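Local coordinates for protein 11R-lipoxygenase (Gersemia fruticosa, PDB 3VF1) that probably inserts molecular oxygen into polyunsaturated fatty acids at a non-heme iron site, in a calcium-dependent way, at residues Arg252-Phe257 with Ile344-Ile349; Lys275-Phe280 with Thr331-Phe336; Val282-Val287 with Thr296-Met301; Leu290-Tyr295 with Leu335-Asn340. All blocks are in the same frame, centred on the assembly; numbering follows the deposited sequence.

Contact 1. Residues Arg252-Phe257 with Ile344-Ile349; sequences RDDVWF and IIPIAI
F257 lays the CD2 side of its ring against the pyrrolidine of P346, with CD2 3.6 Å from P346 CG. CG of F257 is anti to the backbone N (chi1 -176°), which directs the side chain toward the strand. P346 also touches D254, at the start of the same turn: its CD lies 3.3 Å from D254 O, and its CG is 4.0 Å from D254 OD1. The carboxylate of D254 has its main polar partners elsewhere, a salt bridge to K376 NZ and a hydrogen bond from W372 NE1. Toward solvent, V255 CG2 meets I345 CG2 at 4.0 Å. Between the backbones a water donates to V255 O at 2.9 Å and to I344 O at 3.2 Å, joining the two. D253 starts the helix as its N-cap, OD1 accepting from V255 N. The contact therefore sets the first turn of helix 254-263 against strand 344-350, while helix 369-410 packs on both F257 and P346, and strand 333-338 pairs with 344-350 in the sheet.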
loop_
_atom_site.group_PDB
_atom_site.type_symbol
_atom_site.label_atom_id
_atom_site.label_comp_id
_atom_site.label_asym_id
_atom_site.label_seq_id
_atom_site.Cartn_x
_atom_site.Cartn_y
_atom_site.Cartn_z
ATOM N N ARG A 252 -20.823 -5.208 19.575
ATOM C CA ARG A 252 -20.949 -5.995 20.802
ATOM C C ARG A 252 -21.147 -7.484 20.518
ATOM O O ARG A 252 -20.898 -8.323 21.379
ATOM C CB ARG A 252 -22.119 -5.487 21.649
ATOM C CG ARG A 252 -21.981 -4.052 22.138
ATOM C CD ARG A 252 -23.324 -3.515 22.610
ATOM N NE ARG A 252 -23.268 -2.112 23.022
ATOM C CZ ARG A 252 -23.150 -1.687 24.278
ATOM N NH1 ARG A 252 -23.070 -2.545 25.288
ATOM N NH2 ARG A 252 -23.114 -0.386 24.528
ATOM N N ASP A 253 -21.594 -7.806 19.308
ATOM C CA ASP A 253 -21.930 -9.180 18.950
ATOM C C ASP A 253 -20.677 -10.039 18.762
ATOM O O ASP A 253 -19.780 -9.685 17.997
ATOM C CB ASP A 253 -22.764 -9.190 17.667
ATOM C CG ASP A 253 -23.455 -10.519 17.425
ATOM O OD1 ASP A 253 -22.984 -11.549 17.954
ATOM O OD2 ASP A 253 -24.473 -10.534 16.700
ATOM N N ASP A 254 -20.624 -11.169 19.463
ATOM C CA ASP A 254 -19.491 -12.087 19.357
ATOM C C ASP A 254 -19.261 -12.556 17.923
ATOM O O ASP A 254 -18.124 -12.804 17.521
ATOM C CB ASP A 254 -19.693 -13.303 20.266
ATOM C CG ASP A 254 -19.322 -13.023 21.713
ATOM O OD1 ASP A 254 -18.749 -11.948 21.992
ATOM O OD2 ASP A 254 -19.594 -13.888 22.573
ATOM N N VAL A 255 -20.339 -12.686 17.154
ATOM C CA VAL A 255 -20.226 -13.116 15.767
ATOM C C VAL A 255 -19.555 -12.030 14.932
ATOM O O VAL A 255 -18.668 -12.313 14.124
ATOM C CB VAL A 255 -21.598 -13.456 15.165
ATOM C CG1 VAL A 255 -21.495 -13.623 13.652
ATOM C CG2 VAL A 255 -22.156 -14.717 15.805
ATOM N N TRP A 256 -19.981 -10.788 15.132
ATOM C CA TRP A 256 -19.358 -9.657 14.456
ATOM C C TRP A 256 -17.903 -9.535 14.885
ATOM O O TRP A 256 -17.018 -9.330 14.058
ATOM C CB TRP A 256 -20.104 -8.360 14.778
ATOM C CG TRP A 256 -19.362 -7.134 14.348
ATOM C CD1 TRP A 256 -18.402 -6.472 15.053
ATOM C CD2 TRP A 256 -19.513 -6.424 13.113
ATOM N NE1 TRP A 256 -17.947 -5.392 14.336
ATOM C CE2 TRP A 256 -18.615 -5.340 13.141
ATOM C CE3 TRP A 256 -20.323 -6.600 11.985
ATOM C CZ2 TRP A 256 -18.500 -4.435 12.085
ATOM C CZ3 TRP A 256 -20.209 -5.699 10.939
ATOM C CH2 TRP A 256 -19.305 -4.632 10.996
ATOM N N PHE A 257 -17.665 -9.672 16.185
ATOM C CA PHE A 257 -16.323 -9.568 16.748
ATOM C C PHE A 257 -15.361 -10.521 16.050
ATOM O O PHE A 257 -14.303 -10.114 15.578
ATOM C CB PHE A 257 -16.361 -9.877 18.244
ATOM C CG PHE A 257 -15.040 -9.707 18.934
ATOM C CD1 PHE A 257 -14.648 -8.466 19.406
ATOM C CD2 PHE A 257 -14.195 -10.787 19.122
ATOM C CE1 PHE A 257 -13.435 -8.302 20.043
ATOM C CE2 PHE A 257 -12.977 -10.629 19.761
ATOM C CZ PHE A 257 -12.598 -9.385 20.222
ATOM N N ILE A 344 -17.156 -17.623 12.976
ATOM C CA ILE A 344 -16.206 -17.858 14.057
ATOM C C ILE A 344 -16.512 -16.927 15.228
ATOM O O ILE A 344 -16.820 -15.751 15.036
ATOM C CB ILE A 344 -14.734 -17.684 13.617
ATOM C CG1 ILE A 344 -14.442 -16.239 13.212
ATOM C CG2 ILE A 344 -14.406 -18.630 12.471
ATOM C CD1 ILE A 344 -13.014 -15.827 13.476
ATOM N N ILE A 345 -16.445 -17.468 16.438
ATOM C CA ILE A 345 -16.709 -16.685 17.637
ATOM C C ILE A 345 -15.563 -16.820 18.627
ATOM O O ILE A 345 -14.932 -17.870 18.707
ATOM C CB ILE A 345 -18.000 -17.145 18.339
ATOM C CG1 ILE A 345 -17.970 -18.662 18.555
ATOM C CG2 ILE A 345 -19.217 -16.738 17.529
ATOM C CD1 ILE A 345 -19.083 -19.182 19.437
ATOM N N PRO A 346 -15.298 -15.753 19.392
ATOM C CA PRO A 346 -14.311 -15.820 20.471
ATOM C C PRO A 346 -14.852 -16.657 21.624
ATOM O O PRO A 346 -16.016 -16.502 21.986
ATOM C CB PRO A 346 -14.166 -14.358 20.893
ATOM C CG PRO A 346 -15.491 -13.755 20.582
ATOM C CD PRO A 346 -15.960 -14.437 19.331
ATOM N N ILE A 347 -14.030 -17.535 22.186
ATOM C CA ILE A 347 -14.476 -18.380 23.289
ATOM C C ILE A 347 -13.568 -18.292 24.514
ATOM O O ILE A 347 -13.923 -18.781 25.583
ATOM C CB ILE A 347 -14.592 -19.855 22.852
ATOM C CG1 ILE A 347 -13.235 -20.385 22.379
ATOM C CG2 ILE A 347 -15.632 -19.995 21.753
ATOM C CD1 ILE A 347 -13.231 -21.875 22.105
ATOM N N ALA A 348 -12.405 -17.664 24.364
ATOM C CA ALA A 348 -11.469 -17.537 25.477
ATOM C C ALA A 348 -10.411 -16.482 25.184
ATOM O O ALA A 348 -10.004 -16.306 24.040
ATOM C CB ALA A 348 -10.812 -18.877 25.767
ATOM N N ILE A 349 -9.970 -15.784 26.228
ATOM C CA ILE A 349 -8.961 -14.740 26.086
ATOM C C ILE A 349 -8.044 -14.683 27.304
ATOM O O ILE A 349 -8.496 -14.777 28.442
ATOM C CB ILE A 349 -9.602 -13.353 25.902
ATOM C CG1 ILE A 349 -10.379 -13.290 24.586
ATOM C CG2 ILE A 349 -8.535 -12.264 25.935
ATOM C CD1 ILE A 349 -11.174 -12.008 24.409
HETATM O O HOH W 1 -18.123 -14.592 12.362
#

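Contact 2. Residues Lys275-Phe280 with Thr331-Phe336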
loop_
_atom_site.group_PDB
_atom_site.type_symbol
_atom_site.label_atom_id
_atom_site.label_comp_id
_atom_site.label_asym_id
_atom_site.label_seq_id
_atom_site.Cartn_x
_atom_site.Cartn_y
_atom_site.Cartn_z
ATOM N N LYS A 275 -2.996 -27.453 18.593
ATOM C CA LYS A 275 -2.629 -27.674 19.985
ATOM C C LYS A 275 -2.350 -26.349 20.681
ATOM O O LYS A 275 -1.600 -25.516 20.171
ATOM C CB LYS A 275 -1.396 -28.572 20.087
ATOM C CG LYS A 275 -1.046 -28.942 21.518
ATOM C CD LYS A 275 0.340 -29.541 21.635
ATOM C CE LYS A 275 0.657 -29.896 23.079
ATOM N NZ LYS A 275 2.087 -30.262 23.263
ATOM N N LEU A 276 -2.950 -26.168 21.853
ATOM C CA LEU A 276 -2.781 -24.942 22.622
ATOM C C LEU A 276 -1.327 -24.726 23.019
ATOM O O LEU A 276 -0.622 -25.680 23.344
ATOM C CB LEU A 276 -3.631 -24.993 23.891
ATOM C CG LEU A 276 -5.144 -24.986 23.700
ATOM C CD1 LEU A 276 -5.830 -25.231 25.033
ATOM C CD2 LEU A 276 -5.597 -23.669 23.090
ATOM N N PRO A 277 -0.873 -23.465 22.993
ATOM C CA PRO A 277 0.427 -23.146 23.591
ATOM C C PRO A 277 0.422 -23.507 25.072
ATOM O O PRO A 277 -0.608 -23.350 25.729
ATOM C CB PRO A 277 0.537 -21.629 23.412
ATOM C CG PRO A 277 -0.368 -21.307 22.274
ATOM C CD PRO A 277 -1.492 -22.295 22.347
ATOM N N GLU A 278 1.549 -23.982 25.588
ATOM C CA GLU A 278 1.632 -24.387 26.987
ATOM C C GLU A 278 1.286 -23.237 27.934
ATOM O O GLU A 278 0.835 -23.464 29.056
ATOM C CB GLU A 278 3.028 -24.924 27.305
ATOM C CG GLU A 278 4.146 -23.907 27.129
ATOM C CD GLU A 278 5.520 -24.520 27.323
ATOM O OE1 GLU A 278 6.523 -23.779 27.235
ATOM O OE2 GLU A 278 5.596 -25.745 27.563
ATOM N N ASN A 279 1.492 -22.007 27.475
ATOM C CA ASN A 279 1.225 -20.828 28.293
ATOM C C ASN A 279 -0.196 -20.288 28.121
ATOM O O ASN A 279 -0.490 -19.160 28.517
ATOM C CB ASN A 279 2.237 -19.723 27.978
ATOM C CG ASN A 279 2.226 -19.321 26.516
ATOM O OD1 ASN A 279 2.180 -20.171 25.628
ATOM N ND2 ASN A 279 2.261 -18.018 26.258
ATOM N N PHE A 280 -1.073 -21.095 27.529
ATOM C CA PHE A 280 -2.463 -20.704 27.324
ATOM C C PHE A 280 -3.360 -21.860 27.756
ATOM O O PHE A 280 -4.013 -22.491 26.926
ATOM C CB PHE A 280 -2.697 -20.371 25.849
ATOM C CG PHE A 280 -3.986 -19.637 25.574
ATOM C CD1 PHE A 280 -4.709 -19.038 26.592
ATOM C CD2 PHE A 280 -4.475 -19.551 24.279
ATOM C CE1 PHE A 280 -5.889 -18.366 26.321
ATOM C CE2 PHE A 280 -5.652 -18.884 24.007
ATOM C CZ PHE A 280 -6.358 -18.290 25.028
ATOM N N THR A 331 -0.314 -8.493 26.040
ATOM C CA THR A 331 0.255 -9.384 25.041
ATOM C C THR A 331 -0.657 -10.596 24.924
ATOM O O THR A 331 -0.251 -11.724 25.207
ATOM C CB THR A 331 1.670 -9.822 25.449
ATOM O OG1 THR A 331 1.609 -10.552 26.680
ATOM C CG2 THR A 331 2.567 -8.608 25.630
ATOM N N PRO A 332 -1.901 -10.362 24.487
ATOM C CA PRO A 332 -3.004 -11.308 24.660
ATOM C C PRO A 332 -2.989 -12.504 23.719
ATOM O O PRO A 332 -2.248 -12.533 22.737
ATOM C CB PRO A 332 -4.232 -10.449 24.367
ATOM C CG PRO A 332 -3.750 -9.461 23.370
ATOM C CD PRO A 332 -2.315 -9.171 23.726
ATOM N N LEU A 333 -3.818 -13.488 24.050
ATOM C CA LEU A 333 -4.107 -14.604 23.165
ATOM C C LEU A 333 -5.617 -14.769 23.099
ATOM O O LEU A 333 -6.296 -14.744 24.124
ATOM C CB LEU A 333 -3.473 -15.900 23.672
ATOM C CG LEU A 333 -1.951 -15.927 23.805
ATOM C CD1 LEU A 333 -1.527 -15.450 25.183
ATOM C CD2 LEU A 333 -1.419 -17.323 23.525
ATOM N N GLY A 334 -6.141 -14.929 21.892
ATOM C CA GLY A 334 -7.562 -15.133 21.707
ATOM C C GLY A 334 -7.822 -16.477 21.063
ATOM O O GLY A 334 -7.107 -16.883 20.152
ATOM N N LEU A 335 -8.845 -17.174 21.541
ATOM C CA LEU A 335 -9.212 -18.464 20.976
ATOM C C LEU A 335 -10.595 -18.359 20.353
ATOM O O LEU A 335 -11.504 -17.779 20.941
ATOM C CB LEU A 335 -9.195 -19.548 22.053
ATOM C CG LEU A 335 -9.070 -20.983 21.540
ATOM C CD1 LEU A 335 -7.701 -21.210 20.911
ATOM C CD2 LEU A 335 -9.317 -21.977 22.661
ATOM N N PHE A 336 -10.744 -18.915 19.156
ATOM C CA PHE A 336 -11.997 -18.818 18.421
ATOM C C PHE A 336 -12.509 -20.195 18.023
ATOM O O PHE A 336 -11.744 -21.152 17.926
ATOM C CB PHE A 336 -11.815 -17.950 17.175
ATOM C CG PHE A 336 -11.381 -16.542 17.474
ATOM C CD1 PHE A 336 -10.083 -16.273 17.872
ATOM C CD2 PHE A 336 -12.268 -15.487 17.349
ATOM C CE1 PHE A 336 -9.679 -14.980 18.146
ATOM C CE2 PHE A 336 -11.868 -14.191 17.620
ATOM C CZ PHE A 336 -10.570 -13.939 18.020
#
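The ring of F280 is the main bump here, pushed into the shallow hollow between L333 CB and L335 CB. L333 CB sits over one face, 3.9 Å from the ring centroid and 17° off the normal, a CH-pi contact displaced toward the CD2-CE2 side of the rim. At the ring's edge lies the backbone carbon of G334, and L335 CB approaches CE2 obliquely at 4.1 Å. F280 and L333 run alongside each other in opposite senses, bringing L333 CD2 to 4.0 Å from F280 CB. A second, smaller fit lies alongside: L276 CD2 nests against the branched tip of L335, 3.9 Å from CD1, the two side chains crossing at about a right angle. An alanine at F280 would probably open a gap beside L333 CB and L335 CB that the remaining side chains could not readily fill. The type I turn P277-F280 thus packs on strand 333-338, which runs between strands 306-310 and 344-350; P277 also touches I308, and F280 reaches Q350.

Contact 3. Residues Val282-Val287 with Thr296-Met301; sequences VKNEMV and TLEKAM
The side-chain amide of N284 meets the start of helix 297-302 with its oxygen end. OD1 accepts a hydrogen bond from L297 N at 2.8 Å, nearly straight at the hydrogen (161°), with the donor tilted 27° from the amide plane. The same oxygen is 3.3 Å from T296 CA, and T296 CB lies close by. At the other end of the amide, ND2 makes a weak hydrogen bond to E288 OE2. The second flat group is the carboxylate of E298: its OE1 lies 4.2 Å from N284 CB, beside the stem of the side chain and not on the amide.

CG of N284 is anti to the backbone N (chi1 -178°), which carries the side chain out toward the helix; there OD1 takes up an N-H of the first turn that has no earlier helical carbonyl to serve it. T296 is the helix N-cap and satisfies another such group, OG1 accepting from K299 N at 3.3 Å. A leucine in place of N284 would probably leave L297 N without its acceptor and loosen the hold on the helix start.

Next to the polar link, L297 CD2 packs at 3.7 Å on V282 CG1, the two side chains crossing at about a right angle, and L297 CD1 faces V287 CG2. The weakly bonded helix 284-287 and helix 297-302 are so joined against the sheet, L297 resting on I306 of strand 306-310 and V282 on I361 of strand 361-362.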
loop_
_atom_site.group_PDB
_atom_site.type_symbol
_atom_site.label_atom_id
_atom_site.label_comp_id
_atom_site.label_asym_id
_atom_site.label_seq_id
_atom_site.Cartn_x
_atom_site.Cartn_y
_atom_site.Cartn_z
ATOM N N VAL A 282 -6.187 -23.239 28.460
ATOM C CA VAL A 282 -7.641 -23.244 28.353
ATOM C C VAL A 282 -8.175 -24.648 28.601
ATOM O O VAL A 282 -7.821 -25.588 27.894
ATOM C CB VAL A 282 -8.107 -22.772 26.962
ATOM C CG1 VAL A 282 -9.616 -22.932 26.820
ATOM C CG2 VAL A 282 -7.694 -21.326 26.722
ATOM N N LYS A 283 -9.031 -24.783 29.607
ATOM C CA LYS A 283 -9.604 -26.078 29.954
ATOM C C LYS A 283 -11.009 -26.220 29.387
ATOM O O LYS A 283 -11.740 -25.239 29.249
ATOM C CB LYS A 283 -9.620 -26.267 31.474
ATOM C CG LYS A 283 -8.253 -26.120 32.126
ATOM C CD LYS A 283 -7.227 -27.026 31.462
ATOM C CE LYS A 283 -5.840 -26.829 32.045
ATOM N NZ LYS A 283 -4.824 -27.650 31.326
ATOM N N ASN A 284 -11.378 -27.454 29.063
ATOM C CA ASN A 284 -12.670 -27.742 28.457
ATOM C C ASN A 284 -13.832 -27.185 29.273
ATOM O O ASN A 284 -14.812 -26.694 28.712
ATOM C CB ASN A 284 -12.830 -29.254 28.273
ATOM C CG ASN A 284 -14.132 -29.626 27.594
ATOM O OD1 ASN A 284 -14.332 -29.346 26.413
ATOM N ND2 ASN A 284 -15.022 -30.277 28.336
ATOM N N GLU A 285 -13.718 -27.257 30.597
ATOM C CA GLU A 285 -14.783 -26.787 31.483
ATOM C C GLU A 285 -15.118 -25.325 31.209
ATOM O O GLU A 285 -16.258 -24.899 31.368
ATOM C CB GLU A 285 -14.386 -26.981 32.956
ATOM C CG GLU A 285 -14.068 -25.695 33.738
ATOM C CD GLU A 285 -12.653 -25.673 34.303
ATOM O OE1 GLU A 285 -12.014 -26.744 34.367
ATOM O OE2 GLU A 285 -12.180 -24.579 34.684
ATOM N N MET A 286 -14.114 -24.562 30.791
ATOM C CA MET A 286 -14.273 -23.129 30.602
ATOM C C MET A 286 -15.108 -22.804 29.367
ATOM O O MET A 286 -15.798 -21.794 29.334
ATOM C CB MET A 286 -12.903 -22.458 30.473
ATOM C CG MET A 286 -11.972 -22.683 31.653
ATOM S SD MET A 286 -10.309 -22.073 31.321
ATOM C CE MET A 286 -9.510 -22.360 32.895
ATOM N N VAL A 287 -15.062 -23.667 28.358
ATOM C CA VAL A 287 -15.612 -23.318 27.049
ATOM C C VAL A 287 -16.546 -24.367 26.453
ATOM O O VAL A 287 -17.040 -24.193 25.342
ATOM C CB VAL A 287 -14.472 -23.086 26.038
ATOM C CG1 VAL A 287 -13.588 -21.930 26.486
ATOM C CG2 VAL A 287 -13.650 -24.355 25.871
ATOM N N THR A 296 -15.876 -31.655 22.759
ATOM C CA THR A 296 -14.967 -31.155 23.776
ATOM C C THR A 296 -13.920 -30.296 23.083
ATOM O O THR A 296 -13.756 -30.376 21.866
ATOM C CB THR A 296 -14.266 -32.304 24.522
ATOM O OG1 THR A 296 -13.554 -33.122 23.585
ATOM C CG2 THR A 296 -15.282 -33.159 25.265
ATOM N N LEU A 297 -13.216 -29.476 23.854
ATOM C CA LEU A 297 -12.166 -28.634 23.300
ATOM C C LEU A 297 -11.181 -29.479 22.500
ATOM O O LEU A 297 -10.725 -29.074 21.430
ATOM C CB LEU A 297 -11.432 -27.899 24.419
ATOM C CG LEU A 297 -10.326 -26.943 23.972
ATOM C CD1 LEU A 297 -10.861 -25.936 22.968
ATOM C CD2 LEU A 297 -9.723 -26.237 25.174
ATOM N N GLU A 298 -10.872 -30.663 23.020
ATOM C CA GLU A 298 -9.903 -31.555 22.388
ATOM C C GLU A 298 -10.412 -32.040 21.035
ATOM O O GLU A 298 -9.673 -32.047 20.053
ATOM C CB GLU A 298 -9.603 -32.755 23.293
ATOM C CG GLU A 298 -8.845 -32.409 24.574
ATOM C CD GLU A 298 -9.717 -31.733 25.623
ATOM O OE1 GLU A 298 -10.952 -31.672 25.433
ATOM O OE2 GLU A 298 -9.164 -31.262 26.640
ATOM N N LYS A 299 -11.677 -32.445 20.990
ATOM C CA LYS A 299 -12.279 -32.938 19.757
ATOM C C LYS A 299 -12.360 -31.827 18.716
ATOM O O LYS A 299 -12.128 -32.054 17.531
ATOM C CB LYS A 299 -13.677 -33.495 20.033
ATOM C CG LYS A 299 -14.372 -34.072 18.809
ATOM C CD LYS A 299 -15.737 -34.644 19.162
ATOM C CE LYS A 299 -16.457 -35.164 17.927
ATOM N NZ LYS A 299 -17.806 -35.713 18.246
ATOM N N ALA A 300 -12.695 -30.625 19.168
ATOM C CA ALA A 300 -12.801 -29.476 18.277
ATOM C C ALA A 300 -11.476 -29.207 17.570
ATOM O O ALA A 300 -11.455 -28.894 16.383
ATOM C CB ALA A 300 -13.241 -28.245 19.055
ATOM N N MET A 301 -10.373 -29.333 18.300
ATOM C CA MET A 301 -9.052 -29.085 17.728
ATOM C C MET A 301 -8.677 -30.155 16.707
ATOM O O MET A 301 -8.148 -29.840 15.642
ATOM C CB MET A 301 -7.992 -29.006 18.828
ATOM C CG MET A 301 -7.981 -27.678 19.571
ATOM S SD MET A 301 -6.510 -27.436 20.584
ATOM C CE MET A 301 -6.778 -28.669 21.861
#

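Contact 4. Residues Leu290-Tyr295 with Leu335-Asn340; sequences LLDRGY and LFYLKN
Y337 projects its ring from the strand into the loop, where L291 takes one face and D292 the edge. L291 CD2 stands over that face, 3.9 Å from the ring centroid and 23° off the normal, a CH-pi contact offset toward CD1; the two side chains cross obliquely. The carboxylate of D292 comes in at the hydroxyl end, with OD2 in the plane of the Y337 ring. The side chains cross at about a right angle, and the carboxylate is turned 52° from the ring. Y337 OH donates to D292 OD2, but the modelled separation of 2.3 Å is so short that its exact value is doubtful. The hydroxyl also lies over a face of the Y295 ring, 4.2 Å from CD2. Y295 sends its own hydroxyl away to E303 OE1, and its ring is in a cation-pi contact with K299. At the margin, N340 CB approaches D292 OD1 to 4.1 Å.

D292 and Y295, both near Y337 OH, are the first and last residues of a type II beta turn, closed by Y295 N bonding to D292 O at 3.1 Å. Its third residue is G294, with the positive phi (92°) usual for glycine at that place, so the motif is a type II turn docked on a strand of an antiparallel sheet.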
loop_
_atom_site.group_PDB
_atom_site.type_symbol
_atom_site.label_atom_id
_atom_site.label_comp_id
_atom_site.label_asym_id
_atom_site.label_seq_id
_atom_site.Cartn_x
_atom_site.Cartn_y
_atom_site.Cartn_z
ATOM N N LEU A 290 -19.958 -23.536 25.052
ATOM C CA LEU A 290 -19.875 -22.629 23.913
ATOM C C LEU A 290 -19.726 -23.420 22.616
ATOM O O LEU A 290 -20.065 -22.934 21.538
ATOM C CB LEU A 290 -18.691 -21.676 24.076
ATOM C CG LEU A 290 -18.709 -20.796 25.323
ATOM C CD1 LEU A 290 -17.406 -20.019 25.443
ATOM C CD2 LEU A 290 -19.900 -19.855 25.289
ATOM N N LEU A 291 -19.218 -24.643 22.729
ATOM C CA LEU A 291 -18.998 -25.491 21.565
ATOM C C LEU A 291 -20.292 -26.187 21.164
ATOM O O LEU A 291 -21.340 -25.972 21.770
ATOM C CB LEU A 291 -17.927 -26.542 21.866
ATOM C CG LEU A 291 -16.674 -26.046 22.590
ATOM C CD1 LEU A 291 -15.677 -27.180 22.766
ATOM C CD2 LEU A 291 -16.044 -24.882 21.845
ATOM N N ASP A 292 -20.212 -27.022 20.135
ATOM C CA ASP A 292 -21.351 -27.831 19.724
ATOM C C ASP A 292 -21.631 -28.904 20.765
ATOM O O ASP A 292 -20.720 -29.363 21.456
ATOM C CB ASP A 292 -21.078 -28.496 18.375
ATOM C CG ASP A 292 -21.139 -27.517 17.217
ATOM O OD1 ASP A 292 -22.255 -27.258 16.719
ATOM O OD2 ASP A 292 -20.076 -27.011 16.800
ATOM N N ARG A 293 -22.894 -29.295 20.880
ATOM C CA ARG A 293 -23.262 -30.418 21.729
ATOM C C ARG A 293 -22.515 -31.660 21.262
ATOM O O ARG A 293 -22.524 -31.987 20.076
ATOM C CB ARG A 293 -24.768 -30.668 21.670
ATOM C CG ARG A 293 -25.598 -29.671 22.457
ATOM C CD ARG A 293 -27.082 -29.973 22.332
ATOM N NE ARG A 293 -27.886 -29.209 23.282
ATOM C CZ ARG A 293 -28.356 -27.983 23.064
ATOM N NH1 ARG A 293 -28.106 -27.357 21.922
ATOM N NH2 ARG A 293 -29.077 -27.377 23.999
ATOM N N GLY A 294 -21.865 -32.343 22.197
ATOM C CA GLY A 294 -21.126 -33.551 21.879
ATOM C C GLY A 294 -19.668 -33.289 21.558
ATOM O O GLY A 294 -18.933 -34.212 21.212
ATOM N N TYR A 295 -19.246 -32.032 21.675
ATOM C CA TYR A 295 -17.864 -31.663 21.392
ATOM C C TYR A 295 -17.120 -31.205 22.638
ATOM O O TYR A 295 -17.655 -30.469 23.463
ATOM C CB TYR A 295 -17.809 -30.556 20.338
ATOM C CG TYR A 295 -17.838 -31.063 18.917
ATOM C CD1 TYR A 295 -18.993 -31.605 18.377
ATOM C CD2 TYR A 295 -16.708 -30.996 18.115
ATOM C CE1 TYR A 295 -19.023 -32.070 17.077
ATOM C CE2 TYR A 295 -16.729 -31.457 16.814
ATOM C CZ TYR A 295 -17.888 -31.993 16.299
ATOM O OH TYR A 295 -17.913 -32.455 15.005
ATOM N N LEU A 335 -8.845 -17.174 21.541
ATOM C CA LEU A 335 -9.212 -18.464 20.976
ATOM C C LEU A 335 -10.595 -18.359 20.353
ATOM O O LEU A 335 -11.504 -17.779 20.941
ATOM C CB LEU A 335 -9.195 -19.548 22.053
ATOM C CG LEU A 335 -9.070 -20.983 21.540
ATOM C CD1 LEU A 335 -7.701 -21.210 20.911
ATOM C CD2 LEU A 335 -9.317 -21.977 22.661
ATOM N N PHE A 336 -10.744 -18.915 19.156
ATOM C CA PHE A 336 -11.997 -18.818 18.421
ATOM C C PHE A 336 -12.509 -20.195 18.023
ATOM O O PHE A 336 -11.744 -21.152 17.926
ATOM C CB PHE A 336 -11.815 -17.950 17.175
ATOM C CG PHE A 336 -11.381 -16.542 17.474
ATOM C CD1 PHE A 336 -10.083 -16.273 17.872
ATOM C CD2 PHE A 336 -12.268 -15.487 17.349
ATOM C CE1 PHE A 336 -9.679 -14.980 18.146
ATOM C CE2 PHE A 336 -11.868 -14.191 17.620
ATOM C CZ PHE A 336 -10.570 -13.939 18.020
ATOM N N TYR A 337 -13.815 -20.280 17.797
ATOM C CA TYR A 337 -14.460 -21.528 17.419
ATOM C C TYR A 337 -15.188 -21.352 16.094
ATOM O O TYR A 337 -15.863 -20.349 15.883
ATOM C CB TYR A 337 -15.454 -21.947 18.502
ATOM C CG TYR A 337 -16.112 -23.288 18.265
ATOM C CD1 TYR A 337 -15.390 -24.465 18.379
ATOM C CD2 TYR A 337 -17.461 -23.376 17.953
ATOM C CE1 TYR A 337 -15.986 -25.691 18.176
ATOM C CE2 TYR A 337 -18.069 -24.602 17.748
ATOM C CZ TYR A 337 -17.325 -25.755 17.861
ATOM O OH TYR A 337 -17.917 -26.980 17.662
ATOM N N LEU A 338 -15.042 -22.326 15.203
ATOM C CA LEU A 338 -15.740 -22.300 13.924
ATOM C C LEU A 338 -17.112 -22.946 14.071
ATOM O O LEU A 338 -17.231 -24.167 14.122
ATOM C CB LEU A 338 -14.927 -23.030 12.854
ATOM C CG LEU A 338 -15.586 -23.147 11.478
ATOM C CD1 LEU A 338 -15.803 -21.775 10.856
ATOM C CD2 LEU A 338 -14.750 -24.026 10.565
ATOM N N LYS A 339 -18.144 -22.116 14.143
ATOM C CA LYS A 339 -19.504 -22.602 14.341
ATOM C C LYS A 339 -19.984 -23.419 13.147
ATOM O O LYS A 339 -19.370 -23.405 12.083
ATOM C CB LYS A 339 -20.452 -21.431 14.593
ATOM C CG LYS A 339 -20.169 -20.686 15.888
ATOM C CD LYS A 339 -21.003 -19.417 16.003
ATOM C CE LYS A 339 -22.491 -19.720 16.043
ATOM N NZ LYS A 339 -23.303 -18.473 16.109
ATOM N N ASN A 340 -21.088 -24.133 13.339
ATOM C CA ASN A 340 -21.627 -25.007 12.306
ATOM C C ASN A 340 -22.089 -24.226 11.080
ATOM O O ASN A 340 -22.135 -24.765 9.974
ATOM C CB ASN A 340 -22.791 -25.827 12.865
ATOM C CG ASN A 340 -23.169 -26.993 11.972
ATOM O OD1 ASN A 340 -22.403 -27.391 11.096
ATOM N ND2 ASN A 340 -24.353 -27.550 12.195
#

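Overall arrangement
Contacts 1, 2 and 4 meet on one antiparallel sheet: strand 333-338 serves contacts 2 and 4, which share L335 and F336, and its neighbour 344-350 serves contact 1. The probable hydrogen bonds I347 N to L335 O (2.8 Å) and L335 N to A348 O (2.9 Å) join the strands at a classic beta bulge. Contact 3 sits beside contact 4, their centres about 9 Å apart, with L291 CD1 3.5 Å from L297 N; it also reaches contact 2, where L276 CD1 lies 4.0 Å from L297 CD2. All four belong to the lipoxygenase family region, away from the iron site; a bound fructose is about 12 Å from the I344 side chain.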